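Local structure of paternally-expressed gene 3 protein (Homo sapiens, 4BHX) at residues F8-F13 / L36-P41; Q57-I62 / E79-L84. The protein acts in p53-linked and TNF-linked apoptosis control, and through the SCAN domain described here forms homo- or heterodimers that regulate gene expression. All coordinates share one frame; numbering follows the deposited sequence.

In the fold
Both contacts lie within the all-helical SCAN domain, on opposite sides of the chain's centre, about 20 Å apart between their centres. Contact 1 joins helix 6-15 to the C-terminal end of helix 24-39. Contact 2 joins the C-terminal end of helix 46-61 to helix 78-85. They share no helix and do not touch, but helix 46-61 connects them: its Glu56 meets His10 and Trp38 of contact 1, and its last turn carries contact 2. Contact 1 is a surface contact in which a histidine stacks on a tryptophan and has acidic partners. Contact 2 is partly buried and is made by aliphatic groups and one tyrosine ring. Neither has a hydrogen bond between its segments.

Contact 1 of 2, residues F8-F13 / L36-P41; sequences FFHQRF and LDWLQP. With EDO (1,2-ethanediol), chain K.
His10 lies along Trp38 where helix 6-15 meets the end of helix 24-39. Its CG is anti to the backbone N (chi1 176°), so the side chain runs beside Trp38 and points the same way. CB sits over the five-membered ring of Trp38, 3.4 Å from its centroid, as a CH-pi contact. CG lies over the CE2-NE1 bond. CD2 comes 3.4 Å from Trp38 CZ2. NE2 is nearest CZ2, then CH2. More loosely, ND1 faces NE1 and CE1 faces CZ2. The imidazole and the six-membered ring form an offset stack, with planes 13° apart. Leu39 CD2 covers the opposite indole face. Phe13 CD2, 3.7 Å from Trp38 CE3, meets the indole obliquely to complete an aromatic cluster. One turn back, Phe9 lays its ring over Asp37 CB, 3.5 Å from the ring centroid. A 1,2-ethanediol donates from O1 to Gln11 OE1 at 2.6 Å.

Both imidazole nitrogens of His10 are hydrogen-bonded to acids: ND1 to Glu7 OE1 and NE2 to Glu56 OE2. These bonds fix the ring's rotation above the indole. Two carboxylates so placed probably favour a protonated imidazole.

Contact 2 of 2, residues Q57-I62 / E79-L84; sequences QYLTII and EKLVTL. With EDO (1,2-ethanediol), chain G.
The ring of Tyr58 has Leu81 CD2 on one face, set toward the rim. This methyl is 3.9 Å from the ring centroid and 27° off the normal, a CH-pi contact. It is nearest to CG, at the root of the ring, 3.6 Å away. Farther out, Val82 CG2 approaches Tyr58 CE2 obliquely at 4.0 Å, and the two side chains cross at about a right angle. Leu85 also touches Tyr58.

Leu81 reaches across with CG anti to its backbone N (chi1 178°). Its CD2 is shared by three residues of the other segment. Besides the tyrosine ring it meets Leu59 CD2 at 3.8 Å and, more loosely, Ile62 CD1 at 4.3 Å. This packing joins the last turn of helix 46-61 to helix 78-85, the final helix of the SCAN domain here. The axes of segments 57-61 and 79-84 run 27° from parallel, with a closest approach of 11.5 Å, so side chains alone bridge the gap. Val70 of the intervening helix 67-73 touches both Leu59 and Leu81.

Two threonine hydroxyls bond within their own segments. Thr60 OG1 donates to Gln57 O, on a lone pair in the carbonyl plane. Thr83 OG1 does the same to Lys80 O, which also accepts Leu84 N. A 1,2-ethanediol, probably from the crystallisation liquor, donates from O2 to Leu59 O at a very short 2.4 Å.

Contact 1 of 2, residues F8-F13 / L36-P41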
loop_
_atom_site.group_PDB
_atom_site.type_symbol
_atom_site.label_atom_id
_atom_site.label_comp_id
_atom_site.label_asym_id
_atom_site.label_seq_id
_atom_site.Cartn_x
_atom_site.Cartn_y
_atom_site.Cartn_z
ATOM N N PHE A 8 -6.034 4.741 3.993
ATOM C CA PHE A 8 -6.794 4.332 5.180
ATOM C C PHE A 8 -7.305 2.894 4.994
ATOM O O PHE A 8 -7.153 2.013 5.882
ATOM C CB PHE A 8 -8.030 5.241 5.416
ATOM C CG PHE A 8 -8.967 4.707 6.414
ATOM C CD1 PHE A 8 -8.818 5.017 7.761
ATOM C CD2 PHE A 8 -10.059 3.947 6.022
ATOM C CE1 PHE A 8 -9.681 4.514 8.705
ATOM C CE2 PHE A 8 -10.897 3.426 6.972
ATOM C CZ PHE A 8 -10.721 3.699 8.301
ATOM N N PHE A 9 -7.802 2.631 3.815
ATOM C CA PHE A 9 -8.309 1.250 3.517
ATOM C C PHE A 9 -7.183 0.222 3.353
ATOM O O PHE A 9 -7.317 -0.882 3.861
ATOM C CB PHE A 9 -9.221 1.233 2.306
ATOM C CG PHE A 9 -10.537 1.923 2.568
ATOM C CD1 PHE A 9 -11.539 1.283 3.294
ATOM C CD2 PHE A 9 -10.750 3.208 2.144
ATOM C CE1 PHE A 9 -12.713 1.912 3.590
ATOM C CE2 PHE A 9 -11.979 3.875 2.434
ATOM C CZ PHE A 9 -12.933 3.220 3.160
ATOM N N HIS A 10 -6.095 0.631 2.731
ATOM C CA HIS A 10 -4.889 -0.208 2.669
ATOM C C HIS A 10 -4.457 -0.621 4.006
ATOM O O HIS A 10 -4.186 -1.777 4.235
ATOM C CB HIS A 10 -3.824 0.616 2.028
ATOM C CG HIS A 10 -2.507 -0.034 1.975
ATOM N ND1 HIS A 10 -1.341 0.691 1.922
ATOM C CD2 HIS A 10 -2.147 -1.343 1.983
ATOM C CE1 HIS A 10 -0.318 -0.147 1.857
ATOM N NE2 HIS A 10 -0.780 -1.375 1.910
ATOM N N GLN A 11 -4.385 0.326 4.963
ATOM C CA GLN A 11 -3.980 -0.008 6.327
ATOM C C GLN A 11 -5.019 -0.899 7.004
ATOM O O GLN A 11 -4.647 -1.894 7.680
ATOM C CB GLN A 11 -3.696 1.273 7.144
ATOM C CG GLN A 11 -2.431 1.968 6.650
ATOM C CD GLN A 11 -2.280 3.429 7.096
ATOM O OE1 GLN A 11 -2.812 3.821 8.137
ATOM N NE2 GLN A 11 -1.470 4.220 6.345
ATOM N N ARG A 12 -6.317 -0.615 6.849
ATOM C CA ARG A 12 -7.290 -1.486 7.479
ATOM C C ARG A 12 -7.215 -2.958 6.917
ATOM O O ARG A 12 -7.401 -3.917 7.674
ATOM C CB ARG A 12 -8.719 -0.993 7.327
ATOM C CG ARG A 12 -9.018 0.396 7.874
ATOM C CD ARG A 12 -8.982 0.438 9.382
ATOM N NE ARG A 12 -7.724 0.143 10.048
ATOM C CZ ARG A 12 -6.721 0.991 10.267
ATOM N NH1 ARG A 12 -6.723 2.245 9.800
ATOM N NH2 ARG A 12 -5.660 0.540 10.945
ATOM N N PHE A 13 -7.039 -3.071 5.611
ATOM C CA PHE A 13 -6.941 -4.372 4.945
ATOM C C PHE A 13 -5.794 -5.190 5.564
ATOM O O PHE A 13 -5.952 -6.374 5.902
ATOM C CB PHE A 13 -6.732 -4.125 3.434
ATOM C CG PHE A 13 -6.454 -5.399 2.618
ATOM C CD1 PHE A 13 -7.376 -6.459 2.597
ATOM C CD2 PHE A 13 -5.248 -5.550 1.911
ATOM C CE1 PHE A 13 -7.072 -7.627 1.854
ATOM C CE2 PHE A 13 -4.979 -6.722 1.127
ATOM C CZ PHE A 13 -5.898 -7.754 1.137
ATOM N N LEU A 36 -10.844 -3.847 -1.977
ATOM C CA LEU A 36 -11.465 -3.080 -3.097
ATOM C C LEU A 36 -11.491 -1.540 -2.878
ATOM O O LEU A 36 -11.315 -0.767 -3.830
ATOM C CB LEU A 36 -12.873 -3.580 -3.329
ATOM C CG LEU A 36 -13.111 -5.013 -3.845
ATOM C CD1 LEU A 36 -14.595 -5.439 -3.894
ATOM C CD2 LEU A 36 -12.487 -5.116 -5.166
ATOM N N ASP A 37 -11.699 -1.116 -1.634
ATOM C CA ASP A 37 -11.661 0.303 -1.257
ATOM C C ASP A 37 -10.250 0.847 -1.224
ATOM O O ASP A 37 -10.045 2.012 -1.422
ATOM C CB ASP A 37 -12.377 0.531 0.088
ATOM C CG ASP A 37 -13.927 0.499 -0.049
ATOM O OD1 ASP A 37 -14.451 0.882 -1.124
ATOM O OD2 ASP A 37 -14.573 0.014 0.870
ATOM N N TRP A 38 -9.232 -0.020 -1.093
ATOM C CA TRP A 38 -7.883 0.403 -1.292
ATOM C C TRP A 38 -7.548 0.491 -2.765
ATOM O O TRP A 38 -7.070 1.546 -3.258
ATOM C CB TRP A 38 -6.918 -0.595 -0.572
ATOM C CG TRP A 38 -5.485 -0.458 -0.957
ATOM C CD1 TRP A 38 -4.779 0.697 -1.250
ATOM C CD2 TRP A 38 -4.515 -1.539 -0.963
ATOM N NE1 TRP A 38 -3.425 0.358 -1.506
ATOM C CE2 TRP A 38 -3.262 -1.001 -1.343
ATOM C CE3 TRP A 38 -4.600 -2.915 -0.662
ATOM C CZ2 TRP A 38 -2.126 -1.791 -1.432
ATOM C CZ3 TRP A 38 -3.471 -3.692 -0.806
ATOM C CH2 TRP A 38 -2.252 -3.136 -1.163
ATOM N N LEU A 39 -7.757 -0.593 -3.519
ATOM C CA LEU A 39 -7.164 -0.658 -4.853
ATOM C C LEU A 39 -8.066 -0.063 -5.945
ATOM O O LEU A 39 -7.582 0.275 -7.002
ATOM C CB LEU A 39 -6.797 -2.115 -5.150
ATOM C CG LEU A 39 -5.610 -2.644 -4.359
ATOM C CD1 LEU A 39 -5.396 -4.107 -4.646
ATOM C CD2 LEU A 39 -4.336 -1.877 -4.732
ATOM N N GLN A 40 -9.364 0.091 -5.658
ATOM C CA GLN A 40 -10.390 0.658 -6.590
ATOM C C GLN A 40 -10.233 0.160 -8.024
ATOM O O GLN A 40 -9.990 0.953 -8.941
ATOM C CB GLN A 40 -10.322 2.203 -6.569
ATOM C CG GLN A 40 -10.420 2.812 -5.179
ATOM C CD GLN A 40 -10.506 4.327 -5.176
ATOM O OE1 GLN A 40 -9.515 5.040 -5.095
ATOM N NE2 GLN A 40 -11.707 4.815 -5.233
ATOM N N PRO A 41 -10.300 -1.152 -8.236
ATOM C CA PRO A 41 -9.996 -1.702 -9.551
ATOM C C PRO A 41 -10.855 -1.116 -10.674
ATOM O O PRO A 41 -10.443 -1.171 -11.808
ATOM C CB PRO A 41 -10.310 -3.231 -9.407
ATOM C CG PRO A 41 -11.267 -3.297 -8.218
ATOM C CD PRO A 41 -10.785 -2.185 -7.299
HETATM C C1 EDO K . -3.512 7.288 6.772
HETATM O O1 EDO K . -3.966 6.060 7.376
HETATM C C2 EDO K . -4.673 7.851 5.988
HETATM O O2 EDO K . -5.706 8.209 6.934
#

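Contact 2 of 2, residues Q57-I62 / E79-L84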
loop_
_atom_site.group_PDB
_atom_site.type_symbol
_atom_site.label_atom_id
_atom_site.label_comp_id
_atom_site.label_asym_id
_atom_site.label_seq_id
_atom_site.Cartn_x
_atom_site.Cartn_y
_atom_site.Cartn_z
ATOM N N GLN A 57 5.579 -3.280 -1.582
ATOM C CA GLN A 57 6.704 -4.160 -1.175
ATOM C C GLN A 57 8.028 -3.378 -1.090
ATOM O O GLN A 57 8.730 -3.450 -0.100
ATOM C CB GLN A 57 6.766 -5.410 -2.077
ATOM C CG GLN A 57 7.880 -6.361 -1.626
ATOM C CD GLN A 57 7.658 -6.948 -0.275
ATOM O OE1 GLN A 57 6.513 -7.139 0.173
ATOM N NE2 GLN A 57 8.734 -7.242 0.406
ATOM N N TYR A 58 8.302 -2.525 -2.082
ATOM C CA TYR A 58 9.502 -1.710 -2.122
ATOM C C TYR A 58 9.621 -0.828 -0.888
ATOM O O TYR A 58 10.706 -0.814 -0.257
ATOM C CB TYR A 58 9.610 -0.857 -3.399
ATOM C CG TYR A 58 11.039 -0.556 -3.906
ATOM C CD1 TYR A 58 12.127 -0.377 -3.023
ATOM C CD2 TYR A 58 11.278 -0.391 -5.271
ATOM C CE1 TYR A 58 13.415 -0.125 -3.499
ATOM C CE2 TYR A 58 12.550 -0.193 -5.765
ATOM C CZ TYR A 58 13.614 -0.012 -4.872
ATOM O OH TYR A 58 14.863 0.207 -5.391
ATOM N N LEU A 59 8.523 -0.175 -0.504
ATOM C CA LEU A 59 8.509 0.705 0.663
ATOM C C LEU A 59 8.911 -0.060 1.949
ATOM O O LEU A 59 9.603 0.498 2.827
ATOM C CB LEU A 59 7.157 1.381 0.805
ATOM C CG LEU A 59 6.891 2.415 -0.317
ATOM C CD1 LEU A 59 5.477 2.929 -0.086
ATOM C CD2 LEU A 59 7.943 3.553 -0.322
ATOM N N THR A 60 8.556 -1.341 2.048
ATOM C CA THR A 60 8.926 -2.096 3.212
ATOM C C THR A 60 10.415 -2.496 3.253
ATOM O O THR A 60 10.927 -2.756 4.317
ATOM C CB THR A 60 8.054 -3.356 3.382
ATOM O OG1 THR A 60 8.494 -4.364 2.461
ATOM C CG2 THR A 60 6.643 -3.036 3.178
ATOM N N ILE A 61 11.101 -2.645 2.140
ATOM C CA ILE A 61 12.449 -3.105 2.146
ATOM C C ILE A 61 13.495 -1.976 2.148
ATOM O O ILE A 61 14.668 -2.257 2.140
ATOM C CB ILE A 61 12.740 -4.140 1.034
ATOM C CG1 ILE A 61 12.736 -3.548 -0.365
ATOM C CG2 ILE A 61 11.729 -5.271 1.202
ATOM C CD1 ILE A 61 13.344 -4.419 -1.418
ATOM N N ILE A 62 13.044 -0.713 2.152
ATOM C CA ILE A 62 13.987 0.445 2.163
ATOM C C ILE A 62 14.920 0.338 3.373
ATOM O O ILE A 62 14.451 0.153 4.474
ATOM C CB ILE A 62 13.189 1.806 2.265
ATOM C CG1 ILE A 62 12.269 1.991 1.083
ATOM C CG2 ILE A 62 14.103 3.031 2.368
ATOM C CD1 ILE A 62 12.931 1.613 -0.231
ATOM N N GLU A 79 8.954 4.661 -9.834
ATOM C CA GLU A 79 9.950 5.377 -10.586
ATOM C C GLU A 79 10.533 6.515 -9.799
ATOM O O GLU A 79 11.726 6.763 -9.799
ATOM C CB GLU A 79 9.302 5.891 -11.880
ATOM C CG GLU A 79 9.750 5.032 -13.018
ATOM C CD GLU A 79 11.190 5.327 -13.327
ATOM O OE1 GLU A 79 11.561 6.507 -13.167
ATOM O OE2 GLU A 79 11.925 4.396 -13.715
ATOM N N LYS A 80 9.637 7.196 -9.152
ATOM C CA LYS A 80 9.968 8.279 -8.327
ATOM C C LYS A 80 10.955 7.755 -7.297
ATOM O O LYS A 80 12.118 8.189 -7.257
ATOM C CB LYS A 80 8.704 8.693 -7.693
ATOM C CG LYS A 80 8.685 10.054 -7.098
ATOM C CD LYS A 80 7.333 10.680 -7.448
ATOM C CE LYS A 80 7.136 12.023 -6.759
ATOM N NZ LYS A 80 5.874 12.099 -5.966
ATOM N N LEU A 81 10.490 6.757 -6.527
ATOM C CA LEU A 81 11.226 6.169 -5.412
ATOM C C LEU A 81 12.628 5.813 -5.832
ATOM O O LEU A 81 13.570 6.105 -5.105
ATOM C CB LEU A 81 10.447 4.909 -4.858
ATOM C CG LEU A 81 11.043 4.092 -3.699
ATOM C CD1 LEU A 81 11.259 4.950 -2.485
ATOM C CD2 LEU A 81 10.202 2.855 -3.329
ATOM N N VAL A 82 12.771 5.201 -7.001
ATOM C CA VAL A 82 14.046 4.788 -7.531
ATOM C C VAL A 82 14.976 5.964 -7.834
ATOM O O VAL A 82 16.201 5.879 -7.615
ATOM C CB VAL A 82 13.896 4.002 -8.836
ATOM C CG1 VAL A 82 15.209 4.017 -9.628
ATOM C CG2 VAL A 82 13.488 2.571 -8.540
ATOM N N THR A 83 14.418 7.052 -8.350
ATOM C CA THR A 83 15.275 8.199 -8.740
ATOM C C THR A 83 15.666 8.938 -7.478
ATOM O O THR A 83 16.828 9.358 -7.294
ATOM C CB THR A 83 14.574 9.126 -9.736
ATOM O OG1 THR A 83 13.336 9.611 -9.190
ATOM C CG2 THR A 83 14.339 8.358 -11.035
ATOM N N LEU A 84 14.715 8.980 -6.565
ATOM C CA LEU A 84 15.000 9.480 -5.264
ATOM C C LEU A 84 16.126 8.674 -4.568
ATOM O O LEU A 84 17.123 9.251 -4.113
ATOM C CB LEU A 84 13.719 9.474 -4.477
ATOM C CG LEU A 84 13.811 9.965 -3.076
ATOM C CD1 LEU A 84 14.166 11.450 -3.080
ATOM C CD2 LEU A 84 12.491 9.691 -2.397
HETATM C C1 EDO G . 7.469 2.327 4.627
HETATM O O1 EDO G . 6.136 2.767 4.293
HETATM C C2 EDO G . 8.568 3.365 4.461
HETATM O O2 EDO G . 9.610 2.776 3.675
#